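Local atomic coordinates of (2Z,6E)-hedycaryol synthase (Kitasatospora setae, PDB entry 4MC3), a protein that converts (2E,6E)-farnesyl diphosphate into (2Z,6E)-hedycaryol and diphosphate by a magnesium-dependent 1,11-cyclization that takes up water. Residues 9-14 with 305-310; 29-32 with 36-39; 75-80 with 117-122; 217-222 with 258-263. One frame throughout, in Å; residues are numbered along the deposited sequence.

Contact 1. Residues 9-14 with 305-310; sequences FYVPFP and GQLVWH. With 28U ((3R,6E)-3,7,11-trimethyldodeca-1,6,10-trien-3-ol), chain B.
Phe9 and Val11 carry the N-terminal segment across Leu307, near the end of helix 286-309 of this class I terpene synthase alpha domain. Following that helix, Gln306 turns to the other side: its chain bends at chi2 (-56°) and brings OE1 to within 3.6 Å of C4 of the bound nerolidol. Leu307 carries the contact itself. Its CG stands opposite the backbone N (chi1 172°), and the two methyls divide the work: CD1 sits 3.7 Å from Phe9 CB, meeting the phenyl ring obliquely, while CD2 lies 3.9 Å from Val11 CG2. Phe9 continues past it to Val261 of helix 250-282. Trp309 points into the pocket, where CZ3 comes 3.8 Å from nerolidol C5, and its CE3 also lies over one face of the His310 ring, toward the rim. That imidazole is hydrogen-bonded through NE2 to Asn221 ND2. With an alanine in place of His310, Asn221 ND2 would probably lose this partner and the pocket a piece of wall beside the alcohol. The nerolidol O16 lies at the imidazole edge, near its plane, 3.8 Å from His310 NE2.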
loop_
_atom_site.group_PDB
_atom_site.type_symbol
_atom_site.label_atom_id
_atom_site.label_comp_id
_atom_site.label_asym_id
_atom_site.label_seq_id
_atom_site.Cartn_x
_atom_site.Cartn_y
_atom_site.Cartn_z
ATOM N N PHE A 9 -19.058 6.254 4.883
ATOM C CA PHE A 9 -17.775 6.339 5.566
ATOM C C PHE A 9 -17.386 7.780 5.609
ATOM O O PHE A 9 -17.490 8.463 4.592
ATOM C CB PHE A 9 -16.686 5.592 4.792
ATOM C CG PHE A 9 -16.864 4.103 4.747
ATOM C CD1 PHE A 9 -16.765 3.342 5.902
ATOM C CD2 PHE A 9 -17.071 3.446 3.532
ATOM C CE1 PHE A 9 -16.881 1.955 5.847
ATOM C CE2 PHE A 9 -17.192 2.066 3.485
ATOM C CZ PHE A 9 -17.083 1.324 4.646
ATOM N N TYR A 10 -16.946 8.233 6.777
ATOM C CA TYR A 10 -16.477 9.594 6.937
ATOM C C TYR A 10 -15.064 9.597 7.505
ATOM O O TYR A 10 -14.746 8.875 8.459
ATOM C CB TYR A 10 -17.421 10.403 7.856
ATOM C CG TYR A 10 -16.856 11.773 8.213
ATOM C CD1 TYR A 10 -16.967 12.852 7.315
ATOM C CD2 TYR A 10 -16.160 11.986 9.416
ATOM C CE1 TYR A 10 -16.418 14.090 7.617
ATOM C CE2 TYR A 10 -15.618 13.233 9.726
ATOM C CZ TYR A 10 -15.741 14.268 8.822
ATOM O OH TYR A 10 -15.218 15.517 9.117
ATOM N N VAL A 11 -14.227 10.424 6.899
ATOM C CA VAL A 11 -12.860 10.630 7.341
ATOM C C VAL A 11 -12.621 12.145 7.443
ATOM O O VAL A 11 -12.954 12.890 6.529
ATOM C CB VAL A 11 -11.857 9.991 6.330
ATOM C CG1 VAL A 11 -10.474 10.192 6.820
ATOM C CG2 VAL A 11 -12.141 8.500 6.198
ATOM N N PRO A 12 -12.052 12.606 8.555
ATOM C CA PRO A 12 -11.966 14.061 8.813
ATOM C C PRO A 12 -10.850 14.779 8.079
ATOM O O PRO A 12 -10.847 16.015 8.023
ATOM C CB PRO A 12 -11.687 14.130 10.307
ATOM C CG PRO A 12 -11.110 12.826 10.664
ATOM C CD PRO A 12 -11.795 11.836 9.785
ATOM N N PHE A 13 -9.905 14.018 7.531
ATOM C CA PHE A 13 -8.690 14.585 6.974
ATOM C C PHE A 13 -8.988 15.182 5.598
ATOM O O PHE A 13 -9.771 14.621 4.829
ATOM C CB PHE A 13 -7.603 13.487 6.874
ATOM C CG PHE A 13 -7.393 12.719 8.162
ATOM C CD1 PHE A 13 -6.984 13.350 9.335
ATOM C CD2 PHE A 13 -7.670 11.356 8.214
ATOM C CE1 PHE A 13 -6.849 12.635 10.537
ATOM C CE2 PHE A 13 -7.520 10.642 9.394
ATOM C CZ PHE A 13 -7.116 11.282 10.559
ATOM N N PRO A 14 -8.357 16.339 5.276
ATOM C CA PRO A 14 -8.601 16.897 3.967
ATOM C C PRO A 14 -8.240 15.947 2.823
ATOM O O PRO A 14 -7.311 15.114 2.958
ATOM C CB PRO A 14 -7.750 18.183 3.951
ATOM C CG PRO A 14 -7.572 18.537 5.387
ATOM C CD PRO A 14 -7.513 17.208 6.115
ATOM N N GLY A 305 -8.061 10.003 0.685
ATOM C CA GLY A 305 -7.846 9.832 -0.748
ATOM C C GLY A 305 -8.277 8.487 -1.227
ATOM O O GLY A 305 -8.842 8.363 -2.318
ATOM N N GLN A 306 -7.974 7.442 -0.444
ATOM C CA GLN A 306 -8.286 6.114 -0.944
ATOM C C GLN A 306 -9.786 5.811 -0.813
ATOM O O GLN A 306 -10.337 5.029 -1.586
ATOM C CB GLN A 306 -7.425 5.020 -0.287
ATOM C CG GLN A 306 -5.927 5.226 -0.439
ATOM C CD GLN A 306 -5.454 5.358 -1.895
ATOM O OE1 GLN A 306 -5.960 4.708 -2.744
ATOM N NE2 GLN A 306 -4.420 6.157 -2.133
ATOM N N LEU A 307 -10.451 6.444 0.156
ATOM C CA LEU A 307 -11.902 6.343 0.262
ATOM C C LEU A 307 -12.564 6.953 -0.966
ATOM O O LEU A 307 -13.470 6.366 -1.570
ATOM C CB LEU A 307 -12.406 7.021 1.540
ATOM C CG LEU A 307 -13.916 7.175 1.713
ATOM C CD1 LEU A 307 -14.557 5.791 1.775
ATOM C CD2 LEU A 307 -14.186 8.000 2.963
ATOM N N VAL A 308 -12.086 8.114 -1.358
ATOM C CA VAL A 308 -12.621 8.810 -2.516
ATOM C C VAL A 308 -12.302 8.066 -3.819
ATOM O O VAL A 308 -13.150 7.995 -4.740
ATOM C CB VAL A 308 -12.093 10.263 -2.504
ATOM C CG1 VAL A 308 -12.378 10.955 -3.807
ATOM C CG2 VAL A 308 -12.697 11.008 -1.315
ATOM N N TRP A 309 -11.105 7.490 -3.904
ATOM C CA TRP A 309 -10.728 6.659 -5.046
ATOM C C TRP A 309 -11.682 5.457 -5.176
ATOM O O TRP A 309 -12.090 5.117 -6.289
ATOM C CB TRP A 309 -9.267 6.205 -4.902
ATOM C CG TRP A 309 -8.654 5.567 -6.159
ATOM C CD1 TRP A 309 -8.217 6.217 -7.289
ATOM C CD2 TRP A 309 -8.386 4.177 -6.371
ATOM N NE1 TRP A 309 -7.718 5.302 -8.201
ATOM C CE2 TRP A 309 -7.815 4.047 -7.660
ATOM C CE3 TRP A 309 -8.597 3.023 -5.605
ATOM C CZ2 TRP A 309 -7.439 2.812 -8.191
ATOM C CZ3 TRP A 309 -8.223 1.796 -6.135
ATOM C CH2 TRP A 309 -7.649 1.700 -7.419
ATOM N N HIS A 310 -12.065 4.836 -4.054
ATOM C CA HIS A 310 -13.144 3.809 -4.047
ATOM C C HIS A 310 -14.509 4.476 -4.035
ATOM O O HIS A 310 -15.538 3.812 -3.907
ATOM C CB HIS A 310 -13.047 2.877 -2.837
ATOM C CG HIS A 310 -11.747 2.152 -2.737
ATOM N ND1 HIS A 310 -10.730 2.566 -1.904
ATOM C CD2 HIS A 310 -11.284 1.054 -3.379
ATOM C CE1 HIS A 310 -9.701 1.751 -2.026
ATOM N NE2 HIS A 310 -10.002 0.839 -2.933
HETATM C C4 28U B . -5.894 1.219 -1.931
HETATM C C5 28U B . -4.931 1.367 -4.268
HETATM C C6 28U B . -3.503 1.878 -4.284
HETATM C C7 28U B . -2.466 1.407 -5.262
HETATM C C8 28U B . -2.433 0.262 -5.997
HETATM C C10 28U B . -3.557 -0.736 -6.123
HETATM C C13 28U B . -2.187 -3.487 -5.173
HETATM C C15 28U B . -3.496 -4.032 -4.636
HETATM O O16 28U B . -6.476 -0.421 -3.535
HETATM C C3 28U B . -5.344 0.378 -3.111
HETATM C C2 28U B . -4.223 -0.526 -2.574
HETATM C C1 28U B . -3.607 -1.411 -3.400
HETATM C C9 28U B . -1.108 -0.433 -6.260
HETATM C C11 28U B . -0.664 -1.333 -5.059
HETATM C C12 28U B . -1.545 -2.476 -4.527
HETATM C C14 28U B . -1.997 -3.855 -6.634
#

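Contact 2. Residues 29-32 with 36-39; sequences WEWI and GLAP
Where helix 21-35 ends, the chain turns back so that Leu37 and Ala38 tuck against Ile32 and Trp31 of the last turns. Leu37 points its CB at the helix and sends CD1 obliquely onto the six-membered ring of the Trp31 indole, 3.3 Å from Trp31 CZ3, which is tight for two carbons, with Trp31 CH2 and CE3 a little farther off. Trp31 can meet it because its CG is anti to the backbone N (chi1 -180°), which swings the indole toward the loop. Beside this pair, Ile32 CG2 lies 3.8 Å from Ala38 CB and reaches Leu37 CB more loosely. The backbone turn that makes this possible is a Schellman motif: Gly36 takes a positive phi of 70° as the first residue to leave the helix, and Leu37 N returns to Ile32 O in a weak bond of 3.3 Å. Ile32 O has a second partner in a water, which donates to it at 2.9 Å and in turn accepts from Ala38 N at 2.8 Å, so the chain beyond the glycine is tied to the helix by way of solvent. On the helix itself, Ile32 CD1 rests over one face of the Trp29 indole, toward the rim. Helix 65-84 lies against the same cluster, touching Trp31 through Lys73 and Leu77 and Ile32 through Ala76, and Thr119 of helix 118-131 packs against Leu37.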
loop_
_atom_site.group_PDB
_atom_site.type_symbol
_atom_site.label_atom_id
_atom_site.label_comp_id
_atom_site.label_asym_id
_atom_site.label_seq_id
_atom_site.Cartn_x
_atom_site.Cartn_y
_atom_site.Cartn_z
ATOM N N TRP A 29 3.806 6.391 -18.420
ATOM C CA TRP A 29 3.483 5.721 -19.677
ATOM C C TRP A 29 4.685 5.525 -20.573
ATOM O O TRP A 29 4.814 4.510 -21.251
ATOM C CB TRP A 29 2.388 6.496 -20.414
ATOM C CG TRP A 29 1.119 6.037 -20.024
ATOM C CD1 TRP A 29 0.230 6.670 -19.228
ATOM C CD2 TRP A 29 0.590 4.746 -20.282
ATOM N NE1 TRP A 29 -0.839 5.872 -19.005
ATOM C CE2 TRP A 29 -0.648 4.678 -19.650
ATOM C CE3 TRP A 29 1.048 3.630 -21.035
ATOM C CZ2 TRP A 29 -1.479 3.561 -19.754
ATOM C CZ3 TRP A 29 0.239 2.526 -21.128
ATOM C CH2 TRP A 29 -1.016 2.495 -20.488
ATOM N N GLU A 30 5.548 6.507 -20.620
ATOM C CA GLU A 30 6.819 6.368 -21.298
ATOM C C GLU A 30 7.657 5.197 -20.763
ATOM O O GLU A 30 8.254 4.414 -21.520
ATOM C CB GLU A 30 7.500 7.683 -21.126
ATOM C CG GLU A 30 8.929 7.741 -21.485
ATOM C CD GLU A 30 9.191 8.890 -22.406
ATOM O OE1 GLU A 30 8.604 10.022 -22.313
ATOM O OE2 GLU A 30 9.997 8.586 -23.251
ATOM N N TRP A 31 7.667 5.046 -19.445
ATOM C CA TRP A 31 8.430 3.946 -18.825
ATOM C C TRP A 31 7.754 2.600 -19.150
ATOM O O TRP A 31 8.424 1.569 -19.435
ATOM C CB TRP A 31 8.553 4.202 -17.326
ATOM C CG TRP A 31 9.316 3.162 -16.585
ATOM C CD1 TRP A 31 10.665 3.100 -16.432
ATOM C CD2 TRP A 31 8.778 2.079 -15.849
ATOM N NE1 TRP A 31 11.016 2.016 -15.682
ATOM C CE2 TRP A 31 9.867 1.375 -15.296
ATOM C CE3 TRP A 31 7.481 1.628 -15.578
ATOM C CZ2 TRP A 31 9.683 0.249 -14.515
ATOM C CZ3 TRP A 31 7.317 0.534 -14.798
ATOM C CH2 TRP A 31 8.390 -0.147 -14.288
ATOM N N ILE A 32 6.440 2.585 -19.079
ATOM C CA ILE A 32 5.654 1.411 -19.426
ATOM C C ILE A 32 5.967 0.976 -20.857
ATOM O O ILE A 32 6.214 -0.211 -21.127
ATOM C CB ILE A 32 4.155 1.662 -19.290
ATOM C CG1 ILE A 32 3.751 1.743 -17.799
ATOM C CG2 ILE A 32 3.336 0.600 -20.016
ATOM C CD1 ILE A 32 2.395 2.406 -17.588
ATOM N N GLY A 36 7.773 -2.740 -22.063
ATOM C CA GLY A 36 6.928 -3.813 -22.563
ATOM C C GLY A 36 5.922 -4.271 -21.535
ATOM O O GLY A 36 5.381 -5.369 -21.647
ATOM N N LEU A 37 5.631 -3.409 -20.559
ATOM C CA LEU A 37 4.652 -3.767 -19.538
ATOM C C LEU A 37 3.199 -3.688 -20.000
ATOM O O LEU A 37 2.274 -4.082 -19.285
ATOM C CB LEU A 37 4.835 -2.903 -18.277
ATOM C CG LEU A 37 6.164 -3.083 -17.574
ATOM C CD1 LEU A 37 6.241 -2.102 -16.433
ATOM C CD2 LEU A 37 6.391 -4.509 -17.089
ATOM N N ALA A 38 2.974 -3.187 -21.206
ATOM C CA ALA A 38 1.650 -3.233 -21.765
ATOM C C ALA A 38 1.818 -3.485 -23.261
ATOM O O ALA A 38 1.503 -2.606 -24.084
ATOM C CB ALA A 38 0.902 -1.951 -21.463
ATOM N N PRO A 39 2.326 -4.693 -23.612
ATOM C CA PRO A 39 2.811 -5.048 -24.953
ATOM C C PRO A 39 1.718 -5.308 -25.986
ATOM O O PRO A 39 2.009 -5.478 -27.168
ATOM C CB PRO A 39 3.578 -6.342 -24.698
ATOM C CG PRO A 39 2.769 -7.004 -23.636
ATOM C CD PRO A 39 2.272 -5.887 -22.743
HETATM O O HOH W 1 4.465 -1.615 -23.019
#

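Contact 3. Residues 75-80 with 117-122; sequences IALTFR and SPTARA
Leu77 lays its CD1 methyl against helix 118-131, where it meets Thr119 and Ala122 together: 3.9 Å to Thr119 CG2 and 4.0 Å to Ala122 CB, with the carbonyl Thr119 O also at van der Waals range. Helices 65-84 and 118-131 run roughly antiparallel here; the axes of the short segments 75-80 and 118-122 approach to 10.5 Å at 151°, and the contact is made by side chains, with a water bridging Arg80 and Thr119. A turn further on, Arg80 crosses Thr119 at about a right angle, its CG 3.8 Å from Thr119 OG1. A bend at chi2 (57°) then turns the rest of the arginine, and the water, in the plane of the guanidinium at its edge, accepts from Arg80 NE at 2.8 Å and donates to Thr119 OG1 at 3.0 Å. The same hydroxyl is hydrogen-bonded to Gln84 OE1, a residue of the DDXXXE motif. Helix 118-131 starts with an ST motif, in which Ser117 OG accepts from Ala120 N. On the other side of helix 65-84, Ile75 and Thr78 touch the bound nerolidol. The contact is thus greasy around Leu77 and polar around Arg80, and the buried threonine hydroxyl is satisfied by the water and Gln84, which links the metal-motif end of helix 65-84 to its neighbour without any direct polar bond between the two segments.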
loop_
_atom_site.group_PDB
_atom_site.type_symbol
_atom_site.label_atom_id
_atom_site.label_comp_id
_atom_site.label_asym_id
_atom_site.label_seq_id
_atom_site.Cartn_x
_atom_site.Cartn_y
_atom_site.Cartn_z
ATOM N N ILE A 75 3.677 1.549 -9.028
ATOM C CA ILE A 75 2.252 1.170 -9.142
ATOM C C ILE A 75 1.947 0.488 -10.481
ATOM O O ILE A 75 1.264 -0.526 -10.518
ATOM C CB ILE A 75 1.348 2.377 -8.887
ATOM C CG1 ILE A 75 1.473 2.850 -7.417
ATOM C CG2 ILE A 75 -0.073 2.028 -9.248
ATOM C CD1 ILE A 75 0.657 4.109 -7.119
ATOM N N ALA A 76 2.493 1.016 -11.567
ATOM C CA ALA A 76 2.272 0.383 -12.870
ATOM C C ALA A 76 2.852 -1.015 -12.913
ATOM O O ALA A 76 2.222 -1.939 -13.435
ATOM C CB ALA A 76 2.890 1.230 -13.960
ATOM N N LEU A 77 4.060 -1.176 -12.391
ATOM C CA LEU A 77 4.666 -2.497 -12.332
ATOM C C LEU A 77 3.826 -3.472 -11.522
ATOM O O LEU A 77 3.668 -4.628 -11.923
ATOM C CB LEU A 77 6.076 -2.398 -11.831
ATOM C CG LEU A 77 6.835 -3.698 -11.693
ATOM C CD1 LEU A 77 7.116 -4.392 -13.005
ATOM C CD2 LEU A 77 8.124 -3.395 -10.936
ATOM N N THR A 78 3.361 -3.033 -10.347
ATOM C CA THR A 78 2.558 -3.931 -9.505
ATOM C C THR A 78 1.217 -4.292 -10.138
ATOM O O THR A 78 0.767 -5.438 -9.998
ATOM C CB THR A 78 2.448 -3.437 -8.042
ATOM O OG1 THR A 78 1.760 -2.220 -8.001
ATOM C CG2 THR A 78 3.780 -3.241 -7.457
ATOM N N PHE A 79 0.627 -3.354 -10.904
ATOM C CA PHE A 79 -0.557 -3.686 -11.677
ATOM C C PHE A 79 -0.278 -4.789 -12.657
ATOM O O PHE A 79 -1.079 -5.749 -12.771
ATOM C CB PHE A 79 -1.156 -2.492 -12.448
ATOM C CG PHE A 79 -2.196 -2.950 -13.453
ATOM C CD1 PHE A 79 -1.897 -3.055 -14.804
ATOM C CD2 PHE A 79 -3.416 -3.472 -12.998
ATOM C CE1 PHE A 79 -2.825 -3.548 -15.696
ATOM C CE2 PHE A 79 -4.342 -3.975 -13.895
ATOM C CZ PHE A 79 -4.040 -4.008 -15.248
ATOM N N ARG A 80 0.845 -4.696 -13.354
ATOM C CA ARG A 80 1.203 -5.709 -14.350
ATOM C C ARG A 80 1.497 -7.056 -13.686
ATOM O O ARG A 80 1.035 -8.082 -14.172
ATOM C CB ARG A 80 2.363 -5.254 -15.199
ATOM C CG ARG A 80 2.783 -6.237 -16.295
ATOM C CD ARG A 80 1.647 -6.590 -17.252
ATOM N NE ARG A 80 2.199 -7.301 -18.398
ATOM C CZ ARG A 80 1.496 -7.886 -19.366
ATOM N NH1 ARG A 80 0.164 -7.858 -19.370
ATOM N NH2 ARG A 80 2.140 -8.501 -20.334
ATOM N N SER A 117 11.383 -13.080 -18.255
ATOM C CA SER A 117 10.183 -12.364 -17.854
ATOM C C SER A 117 10.424 -10.835 -17.963
ATOM O O SER A 117 11.248 -10.298 -17.233
ATOM C CB SER A 117 9.784 -12.765 -16.411
ATOM O OG SER A 117 8.687 -12.001 -15.871
ATOM N N PRO A 118 9.714 -10.134 -18.891
ATOM C CA PRO A 118 9.870 -8.682 -18.947
ATOM C C PRO A 118 9.447 -8.004 -17.630
ATOM O O PRO A 118 9.944 -6.973 -17.268
ATOM C CB PRO A 118 8.957 -8.254 -20.114
ATOM C CG PRO A 118 8.164 -9.468 -20.505
ATOM C CD PRO A 118 8.982 -10.649 -20.072
ATOM N N THR A 119 8.536 -8.615 -16.896
ATOM C CA THR A 119 8.111 -8.057 -15.644
ATOM C C THR A 119 9.207 -8.210 -14.562
ATOM O O THR A 119 9.527 -7.252 -13.812
ATOM C CB THR A 119 6.825 -8.716 -15.219
ATOM O OG1 THR A 119 5.838 -8.499 -16.259
ATOM C CG2 THR A 119 6.358 -8.095 -13.981
ATOM N N ALA A 120 9.806 -9.368 -14.448
ATOM C CA ALA A 120 10.893 -9.551 -13.481
ATOM C C ALA A 120 12.110 -8.702 -13.781
ATOM O O ALA A 120 12.746 -8.152 -12.871
ATOM C CB ALA A 120 11.262 -11.013 -13.359
ATOM N N ARG A 121 12.461 -8.621 -15.058
ATOM C CA ARG A 121 13.580 -7.780 -15.462
ATOM C C ARG A 121 13.278 -6.311 -15.137
ATOM O O ARG A 121 14.189 -5.578 -14.696
ATOM C CB ARG A 121 13.911 -8.042 -16.926
ATOM C CG ARG A 121 14.494 -9.437 -17.183
ATOM C CD ARG A 121 15.191 -9.546 -18.542
ATOM N NE ARG A 121 16.329 -10.478 -18.502
ATOM C CZ ARG A 121 17.293 -10.559 -19.425
ATOM N NH1 ARG A 121 17.294 -9.768 -20.503
ATOM N NH2 ARG A 121 18.275 -11.445 -19.269
ATOM N N ALA A 122 12.055 -5.867 -15.385
ATOM C CA ALA A 122 11.649 -4.510 -15.032
ATOM C C ALA A 122 11.749 -4.275 -13.534
ATOM O O ALA A 122 12.219 -3.194 -13.112
ATOM C CB ALA A 122 10.279 -4.180 -15.513
HETATM O O HOH W 2 4.967 -7.377 -18.941
#

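Contact 4. Residues 217-222 with 258-263; sequences IALVND and AVLVEA
Leu219 and Val261 sit at the centre of this helix pair, with Leu260 beside them at the more exposed end of the packing. Helices 204-225 and 250-282, part of the helical bundle of the terpene synthase fold, run nearly antiparallel here: over 217-222 and 258-263 the axes come within 9.5 Å, at 159° between directions. Leu219 uses two parts of its side chain: CB rests 3.6 Å from Val261 CG2, and further out CD1 meets Leu260 CD1 at 3.9 Å, the two leucines crossing at a slant. Val261 divides its branches in turn. CG1 is set opposite its backbone N (chi1 170°) and reaches Val220 CG2 at 3.9 Å, leaving CG2 for Leu219, so one valine spans two successive residues of the opposing helix. Leu260 shares Leu172 of helix 168-178 with Leu219, making a small three-leucine cluster. On the other flank Val220 leans on Leu307 of helix 286-309. Asn221 and Asp222 take no part in this seam and find their partners in other parts of the protein: Asn221, a probable ligand of the third magnesium ion, touches the bound nerolidol, and Asp222 forms a salt bridge with Arg175, which by similarity binds substrate. Between the two segments only hydrocarbon meets hydrocarbon, so packing and shape set the spacing of the helices, while the polar groups of this part of the NXXXSXXXE helix are held by partners other than segment 258-263.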
loop_
_atom_site.group_PDB
_atom_site.type_symbol
_atom_site.label_atom_id
_atom_site.label_comp_id
_atom_site.label_asym_id
_atom_site.label_seq_id
_atom_site.Cartn_x
_atom_site.Cartn_y
_atom_site.Cartn_z
ATOM N N ILE A 217 -7.894 1.558 5.010
ATOM C CA ILE A 217 -7.929 1.584 3.584
ATOM C C ILE A 217 -8.353 0.246 3.055
ATOM O O ILE A 217 -9.169 0.149 2.121
ATOM C CB ILE A 217 -6.539 2.046 3.060
ATOM C CG1 ILE A 217 -6.305 3.515 3.444
ATOM C CG2 ILE A 217 -6.394 1.827 1.594
ATOM C CD1 ILE A 217 -4.870 3.987 3.315
ATOM N N ALA A 218 -7.735 -0.826 3.545
ATOM C CA ALA A 218 -8.047 -2.167 3.049
ATOM C C ALA A 218 -9.446 -2.616 3.346
ATOM O O ALA A 218 -10.083 -3.260 2.475
ATOM C CB ALA A 218 -7.091 -3.184 3.603
ATOM N N LEU A 219 -9.950 -2.291 4.532
ATOM C CA LEU A 219 -11.279 -2.727 4.924
ATOM C C LEU A 219 -12.346 -1.953 4.129
ATOM O O LEU A 219 -13.381 -2.524 3.744
ATOM C CB LEU A 219 -11.486 -2.557 6.418
ATOM C CG LEU A 219 -10.718 -3.551 7.273
ATOM C CD1 LEU A 219 -10.661 -3.123 8.706
ATOM C CD2 LEU A 219 -11.295 -4.952 7.153
ATOM N N VAL A 220 -12.090 -0.666 3.885
ATOM C CA VAL A 220 -12.998 0.103 3.017
ATOM C C VAL A 220 -12.983 -0.538 1.625
ATOM O O VAL A 220 -14.055 -0.757 1.028
ATOM C CB VAL A 220 -12.613 1.600 2.998
ATOM C CG1 VAL A 220 -13.289 2.340 1.837
ATOM C CG2 VAL A 220 -12.924 2.188 4.348
ATOM N N ASN A 221 -11.795 -0.844 1.091
ATOM C CA ASN A 221 -11.639 -1.579 -0.188
ATOM C C ASN A 221 -12.461 -2.874 -0.173
ATOM O O ASN A 221 -13.162 -3.149 -1.129
ATOM C CB ASN A 221 -10.163 -1.827 -0.553
ATOM C CG ASN A 221 -9.968 -2.674 -1.808
ATOM O OD1 ASN A 221 -10.016 -3.906 -1.754
ATOM N ND2 ASN A 221 -9.690 -2.021 -2.939
ATOM N N ASP A 222 -12.421 -3.629 0.919
ATOM C CA ASP A 222 -13.124 -4.902 1.009
ATOM C C ASP A 222 -14.635 -4.673 0.843
ATOM O O ASP A 222 -15.316 -5.438 0.161
ATOM C CB ASP A 222 -12.853 -5.618 2.341
ATOM C CG ASP A 222 -11.510 -6.282 2.430
ATOM O OD1 ASP A 222 -10.665 -6.174 1.524
ATOM O OD2 ASP A 222 -11.280 -6.955 3.479
ATOM N N ALA A 258 -17.827 -2.049 9.107
ATOM C CA ALA A 258 -17.892 -0.594 9.365
ATOM C C ALA A 258 -17.447 -0.264 10.792
ATOM O O ALA A 258 -16.767 0.738 11.036
ATOM C CB ALA A 258 -19.303 -0.052 9.110
ATOM N N VAL A 259 -17.802 -1.100 11.759
ATOM C CA VAL A 259 -17.367 -0.867 13.143
ATOM C C VAL A 259 -15.832 -1.023 13.254
ATOM O O VAL A 259 -15.118 -0.248 13.919
ATOM C CB VAL A 259 -18.090 -1.822 14.102
ATOM C CG1 VAL A 259 -17.453 -1.813 15.485
ATOM C CG2 VAL A 259 -19.578 -1.471 14.167
ATOM N N LEU A 260 -15.315 -2.026 12.578
ATOM C CA LEU A 260 -13.852 -2.234 12.513
ATOM C C LEU A 260 -13.134 -1.069 11.873
ATOM O O LEU A 260 -12.049 -0.688 12.325
ATOM C CB LEU A 260 -13.477 -3.512 11.756
ATOM C CG LEU A 260 -12.776 -4.675 12.426
ATOM C CD1 LEU A 260 -12.196 -5.555 11.333
ATOM C CD2 LEU A 260 -11.680 -4.238 13.367
ATOM N N VAL A 261 -13.679 -0.579 10.767
ATOM C CA VAL A 261 -13.131 0.600 10.103
ATOM C C VAL A 261 -13.081 1.809 11.043
ATOM O O VAL A 261 -12.071 2.533 11.104
ATOM C CB VAL A 261 -13.923 0.946 8.812
ATOM C CG1 VAL A 261 -13.544 2.287 8.222
ATOM C CG2 VAL A 261 -13.751 -0.119 7.742
ATOM N N GLU A 262 -14.196 2.074 11.751
ATOM C CA GLU A 262 -14.190 3.176 12.670
ATOM C C GLU A 262 -13.118 2.979 13.724
ATOM O O GLU A 262 -12.414 3.922 14.100
ATOM C CB GLU A 262 -15.595 3.393 13.282
ATOM C CG GLU A 262 -16.604 3.952 12.278
ATOM C CD GLU A 262 -16.070 5.169 11.485
ATOM O OE1 GLU A 262 -15.845 6.231 12.138
ATOM O OE2 GLU A 262 -15.896 5.053 10.221
ATOM N N ALA A 263 -12.956 1.756 14.221
ATOM C CA ALA A 263 -11.884 1.448 15.132
ATOM C C ALA A 263 -10.494 1.797 14.573
ATOM O O ALA A 263 -9.616 2.329 15.299
ATOM C CB ALA A 263 -11.949 -0.018 15.552
#

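Contacts 1 and 4 form one neighbourhood, centres 11 Å apart, and contacts 2 and 3 another, 9 Å apart; between the two pairs the centres are 28 to 34 Å apart. Contact 3 lies across the chain's centre from contacts 1 and 4, and contact 2 across it from contact 4. Along the chain, contacts 2, 3 and 4 follow in series within the span that contact 1 closes from N-terminal segment to final helix. The first pair adjoins through helices 204-225, 250-282 and 286-309; contact 2 abuts contact 3 where the 36-39 loop meets helix 65-84. Thr78 on one side, and Ile217, Asn221, Gln306, Trp309 and His310 on the other, line the nerolidol pocket between them.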